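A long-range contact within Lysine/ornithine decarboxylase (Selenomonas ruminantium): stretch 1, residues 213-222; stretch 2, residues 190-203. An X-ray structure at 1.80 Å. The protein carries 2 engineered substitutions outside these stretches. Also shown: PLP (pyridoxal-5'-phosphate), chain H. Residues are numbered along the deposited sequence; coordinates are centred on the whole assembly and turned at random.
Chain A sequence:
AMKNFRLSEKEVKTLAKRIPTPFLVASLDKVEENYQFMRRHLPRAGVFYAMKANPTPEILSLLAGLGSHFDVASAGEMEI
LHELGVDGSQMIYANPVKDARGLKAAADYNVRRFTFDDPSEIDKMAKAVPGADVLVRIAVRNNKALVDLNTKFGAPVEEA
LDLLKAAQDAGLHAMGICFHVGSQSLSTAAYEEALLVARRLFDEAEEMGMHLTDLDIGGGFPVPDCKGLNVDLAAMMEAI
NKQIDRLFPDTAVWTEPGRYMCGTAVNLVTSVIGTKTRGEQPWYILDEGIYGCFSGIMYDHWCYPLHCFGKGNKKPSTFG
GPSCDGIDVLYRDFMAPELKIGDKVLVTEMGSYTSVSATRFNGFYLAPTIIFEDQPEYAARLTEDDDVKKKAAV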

# COMPACT_ATOMS: atom_id res chain seq x y z
N THR A 213 37.09 -11.42 -0.30
CA THR A 213 36.96 -12.28 -1.48
C THR A 213 35.77 -11.88 -2.43
O THR A 213 35.78 -12.30 -3.60
CB THR A 213 36.71 -13.74 -1.04
OG1 THR A 213 35.60 -13.86 -0.20
CG2 THR A 213 37.92 -14.33 -0.23
N ASP A 214 34.76 -11.22 -1.88
CA ASP A 214 33.49 -10.96 -2.56
C ASP A 214 33.07 -9.50 -2.55
O ASP A 214 33.18 -8.84 -1.55
CB ASP A 214 32.38 -11.74 -1.88
CG ASP A 214 32.43 -13.22 -2.20
OD1 ASP A 214 33.42 -13.85 -1.84
OD2 ASP A 214 31.49 -13.73 -2.78
N LEU A 215 32.52 -9.04 -3.67
CA LEU A 215 32.08 -7.66 -3.80
C LEU A 215 30.63 -7.74 -4.41
O LEU A 215 30.43 -8.45 -5.37
CB LEU A 215 32.97 -6.96 -4.73
CG LEU A 215 32.62 -5.58 -5.19
CD1 LEU A 215 32.70 -4.63 -3.97
CD2 LEU A 215 33.53 -5.12 -6.35
N ASP A 216 29.67 -7.09 -3.78
CA ASP A 216 28.27 -7.06 -4.28
C ASP A 216 27.97 -5.58 -4.62
O ASP A 216 27.93 -4.73 -3.75
CB ASP A 216 27.37 -7.62 -3.21
CG ASP A 216 25.92 -7.81 -3.65
OD1 ASP A 216 25.39 -6.89 -4.26
OD2 ASP A 216 25.28 -8.85 -3.30
N ILE A 217 27.74 -5.32 -5.89
CA ILE A 217 27.48 -4.03 -6.42
C ILE A 217 26.01 -3.54 -6.36
O ILE A 217 25.75 -2.45 -6.86
CB ILE A 217 27.96 -3.93 -7.87
CG1 ILE A 217 27.13 -4.74 -8.86
CG2 ILE A 217 29.42 -4.35 -7.96
CD1 ILE A 217 27.32 -4.25 -10.27
N GLY A 218 25.13 -4.32 -5.77
CA GLY A 218 23.73 -3.94 -5.60
C GLY A 218 22.97 -3.89 -6.91
O GLY A 218 23.36 -4.57 -7.88
N GLY A 219 21.83 -3.18 -6.92
CA GLY A 219 21.00 -3.12 -8.11
C GLY A 219 21.01 -1.75 -8.71
O GLY A 219 22.06 -1.08 -8.75
N GLY A 220 19.80 -1.26 -9.04
CA GLY A 220 19.58 0.10 -9.51
C GLY A 220 19.49 0.28 -11.01
O GLY A 220 19.23 1.37 -11.47
N PHE A 221 19.71 -0.80 -11.74
CA PHE A 221 19.58 -0.73 -13.17
C PHE A 221 18.13 -0.23 -13.51
O PHE A 221 17.18 -0.74 -12.95
CB PHE A 221 19.84 -2.10 -13.79
CG PHE A 221 21.12 -2.74 -13.32
CD1 PHE A 221 22.29 -2.32 -13.81
CD2 PHE A 221 21.10 -3.63 -12.28
CE1 PHE A 221 23.49 -2.89 -13.36
CE2 PHE A 221 22.27 -4.17 -11.78
CZ PHE A 221 23.44 -3.82 -12.35
N PRO A 222 17.98 0.73 -14.43
CA PRO A 222 16.71 1.39 -14.62
C PRO A 222 15.81 0.73 -15.61
O PRO A 222 16.22 -0.10 -16.39
CB PRO A 222 17.12 2.80 -15.03
CG PRO A 222 18.30 2.54 -15.88
CD PRO A 222 19.06 1.54 -14.98
N1 PLP H . 19.15 -5.28 -3.38
C2 PLP H . 18.92 -4.52 -2.29
C2A PLP H . 19.67 -4.79 -1.01
C3 PLP H . 17.92 -3.42 -2.34
O3 PLP H . 17.66 -2.65 -1.25
C4 PLP H . 17.21 -3.21 -3.62
C4A PLP H . 16.19 -2.14 -3.77
O4A PLP H . 15.61 -1.71 -2.79
C5 PLP H . 17.56 -4.11 -4.75
C6 PLP H . 18.52 -5.10 -4.56
C5A PLP H . 16.88 -3.95 -6.09
O4P PLP H . 16.98 -2.60 -6.52
P PLP H . 16.55 -2.18 -8.01
O1P PLP H . 17.50 -2.96 -8.89
O2P PLP H . 16.76 -0.69 -8.05
O3P PLP H . 15.11 -2.62 -8.12
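Stretch 2 (190-203) AYEEALLVARRLFD

Stretch 2 is helical throughout, with phi/psi near -62/-43 and an unbroken series of i to i-4 backbone hydrogen bonds, from Ala194 N to Ala190 O (3.2 Å) through Asp203 N to Arg199 O (3.1 Å). It runs nearly antiparallel to strand 214-216: the axes cross at 155° and approach to 10.7 Å. The CA pairs give the register, Thr213 CA to Phe202 CA at 8.8 Å, Leu215 CA to Ala198 CA at 8.1 Å and Ile217 CA to Tyr191 CA at 7.6 Å, so the helix is read backwards as the strand advances.

Strand alternation turns Leu215 toward the helix and Asp214 away. With chi1 t and chi2 p, Leu215 places CD1 3.8 Å from Ala198 CB and CD2 3.6 Å from Leu195 CD2. The CA-to-CB bond of Leu195 points sideways, but its m,t rotamer carries CD2 inward, where it also meets Ile217 CG2 at 3.9 Å. Phe202 points toward the strand with chi1 at -94°, between wells; its CZ lies 3.5 Å from Asp214 O, which approaches the ring edge, and 4.2 Å from Leu215 CB.

At the other end, Tyr191 (chi1 m, chi2 -90°) reaches past Ile217 into the glycine turn, and its OH donates a hydrogen bond to Gly219 O at 2.7 Å. Phe221 N, 3.4 Å from Tyr191 OH, is excluded as a bonding partner by its poor angle. The Phe221 ring, with chi1 m, lies at 14° to the Tyr191 ring, but the centroids are 5.6 Å apart and overlap is slight; the hydroxyl sits over one Phe221 face.

Gly220 has phi/psi of 97/-4, and an ideal CB there would lie 2.8 Å from Tyr191 OH, a clash. Gly220 N donates a hydrogen bond to PLP O1P at 2.9 Å, with an N-H...acceptor angle of 176°, so the segment that accepts the Tyr191 hydrogen bond also contacts the cofactor phosphate.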

# COMPACT_ATOMS: atom_id res chain seq x y z
N ALA A 190 28.17 6.51 -10.90
CA ALA A 190 28.00 6.16 -9.51
C ALA A 190 28.54 4.75 -9.26
O ALA A 190 29.14 4.51 -8.26
CB ALA A 190 26.55 6.25 -9.11
N TYR A 191 28.27 3.83 -10.17
CA TYR A 191 28.82 2.49 -10.04
C TYR A 191 30.35 2.52 -10.14
O TYR A 191 31.03 1.88 -9.39
CB TYR A 191 28.26 1.57 -11.12
CG TYR A 191 26.78 1.31 -11.03
CD1 TYR A 191 26.29 0.24 -10.30
CD2 TYR A 191 25.88 2.09 -11.71
CE1 TYR A 191 24.94 -0.02 -10.22
CE2 TYR A 191 24.53 1.83 -11.65
CZ TYR A 191 24.05 0.76 -10.90
OH TYR A 191 22.71 0.50 -10.82
N GLU A 192 30.87 3.28 -11.09
CA GLU A 192 32.31 3.34 -11.30
C GLU A 192 33.05 3.90 -10.09
O GLU A 192 34.08 3.40 -9.72
CB GLU A 192 32.62 4.16 -12.54
CG GLU A 192 32.16 3.49 -13.82
CD GLU A 192 32.30 4.35 -15.05
OE1 GLU A 192 32.62 3.80 -16.10
OE2 GLU A 192 32.07 5.56 -14.99
N GLU A 193 32.49 4.94 -9.51
CA GLU A 193 33.02 5.55 -8.30
C GLU A 193 33.00 4.62 -7.07
O GLU A 193 33.97 4.52 -6.36
CB GLU A 193 32.27 6.85 -7.98
CG GLU A 193 32.51 7.40 -6.59
CD GLU A 193 31.87 8.76 -6.31
OE1 GLU A 193 31.78 9.58 -7.23
OE2 GLU A 193 31.49 9.01 -5.16
N ALA A 194 31.90 3.92 -6.86
CA ALA A 194 31.77 2.95 -5.78
C ALA A 194 32.78 1.84 -5.88
O ALA A 194 33.37 1.40 -4.83
CB ALA A 194 30.36 2.45 -5.73
N LEU A 195 33.00 1.40 -7.09
CA LEU A 195 34.03 0.42 -7.39
C LEU A 195 35.45 0.86 -7.00
O LEU A 195 36.22 0.06 -6.40
CB LEU A 195 33.95 -0.01 -8.84
CG LEU A 195 32.72 -0.93 -9.04
CD1 LEU A 195 32.53 -1.08 -10.54
CD2 LEU A 195 32.72 -2.29 -8.36
N LEU A 196 35.77 2.11 -7.23
CA LEU A 196 37.14 2.64 -6.90
C LEU A 196 37.25 2.69 -5.40
O LEU A 196 38.28 2.38 -4.84
CB LEU A 196 37.35 4.04 -7.44
CG LEU A 196 37.53 4.01 -8.97
CD1 LEU A 196 37.17 5.30 -9.63
CD2 LEU A 196 38.93 3.64 -9.43
N VAL A 197 36.20 3.15 -4.74
CA VAL A 197 36.21 3.19 -3.29
C VAL A 197 36.40 1.81 -2.67
O VAL A 197 37.24 1.59 -1.74
CB VAL A 197 34.91 3.84 -2.72
CG1 VAL A 197 34.86 3.74 -1.21
CG2 VAL A 197 34.83 5.33 -3.17
N ALA A 198 35.67 0.84 -3.21
CA ALA A 198 35.77 -0.52 -2.69
C ALA A 198 37.19 -1.11 -2.91
O ALA A 198 37.69 -1.85 -2.05
CB ALA A 198 34.70 -1.43 -3.33
N ARG A 199 37.80 -0.76 -4.03
CA ARG A 199 39.15 -1.22 -4.39
C ARG A 199 40.14 -0.75 -3.34
O ARG A 199 40.92 -1.56 -2.85
CB ARG A 199 39.55 -0.73 -5.77
CG ARG A 199 40.96 -1.17 -6.24
CD ARG A 199 41.08 -2.68 -6.39
NE ARG A 199 41.51 -3.39 -5.21
CZ ARG A 199 41.62 -4.73 -5.14
NH1 ARG A 199 41.20 -5.49 -6.15
NH2 ARG A 199 42.09 -5.34 -4.02
N ARG A 200 40.07 0.50 -2.94
CA ARG A 200 40.94 1.03 -1.87
C ARG A 200 40.68 0.29 -0.59
O ARG A 200 41.64 -0.16 0.08
CB ARG A 200 40.82 2.53 -1.72
CG ARG A 200 41.64 3.05 -0.54
CD ARG A 200 41.38 4.51 -0.32
NE ARG A 200 39.96 4.84 -0.03
CZ ARG A 200 39.34 4.67 1.12
NH1 ARG A 200 39.95 4.07 2.15
NH2 ARG A 200 38.07 5.04 1.24
N LEU A 201 39.43 0.12 -0.22
CA LEU A 201 39.09 -0.67 1.00
C LEU A 201 39.60 -2.09 0.97
O LEU A 201 40.15 -2.57 1.96
CB LEU A 201 37.61 -0.62 1.31
CG LEU A 201 37.07 0.76 1.65
CD1 LEU A 201 35.54 0.73 1.70
CD2 LEU A 201 37.58 1.26 2.98
N PHE A 202 39.48 -2.78 -0.17
CA PHE A 202 39.99 -4.14 -0.23
C PHE A 202 41.55 -4.16 0.02
O PHE A 202 42.08 -5.02 0.73
CB PHE A 202 39.74 -4.73 -1.60
CG PHE A 202 38.47 -5.52 -1.72
CD1 PHE A 202 37.24 -5.00 -1.40
CD2 PHE A 202 38.51 -6.82 -2.18
CE1 PHE A 202 36.06 -5.76 -1.58
CE2 PHE A 202 37.38 -7.57 -2.35
CZ PHE A 202 36.13 -7.06 -2.00
N ASP A 203 42.24 -3.20 -0.57
CA ASP A 203 43.67 -3.12 -0.41
C ASP A 203 44.05 -2.86 1.05
O ASP A 203 44.93 -3.51 1.59
CB ASP A 203 44.25 -2.04 -1.31
CG ASP A 203 44.17 -2.39 -2.78
OD1 ASP A 203 43.93 -3.54 -3.14
OD2 ASP A 203 44.37 -1.47 -3.58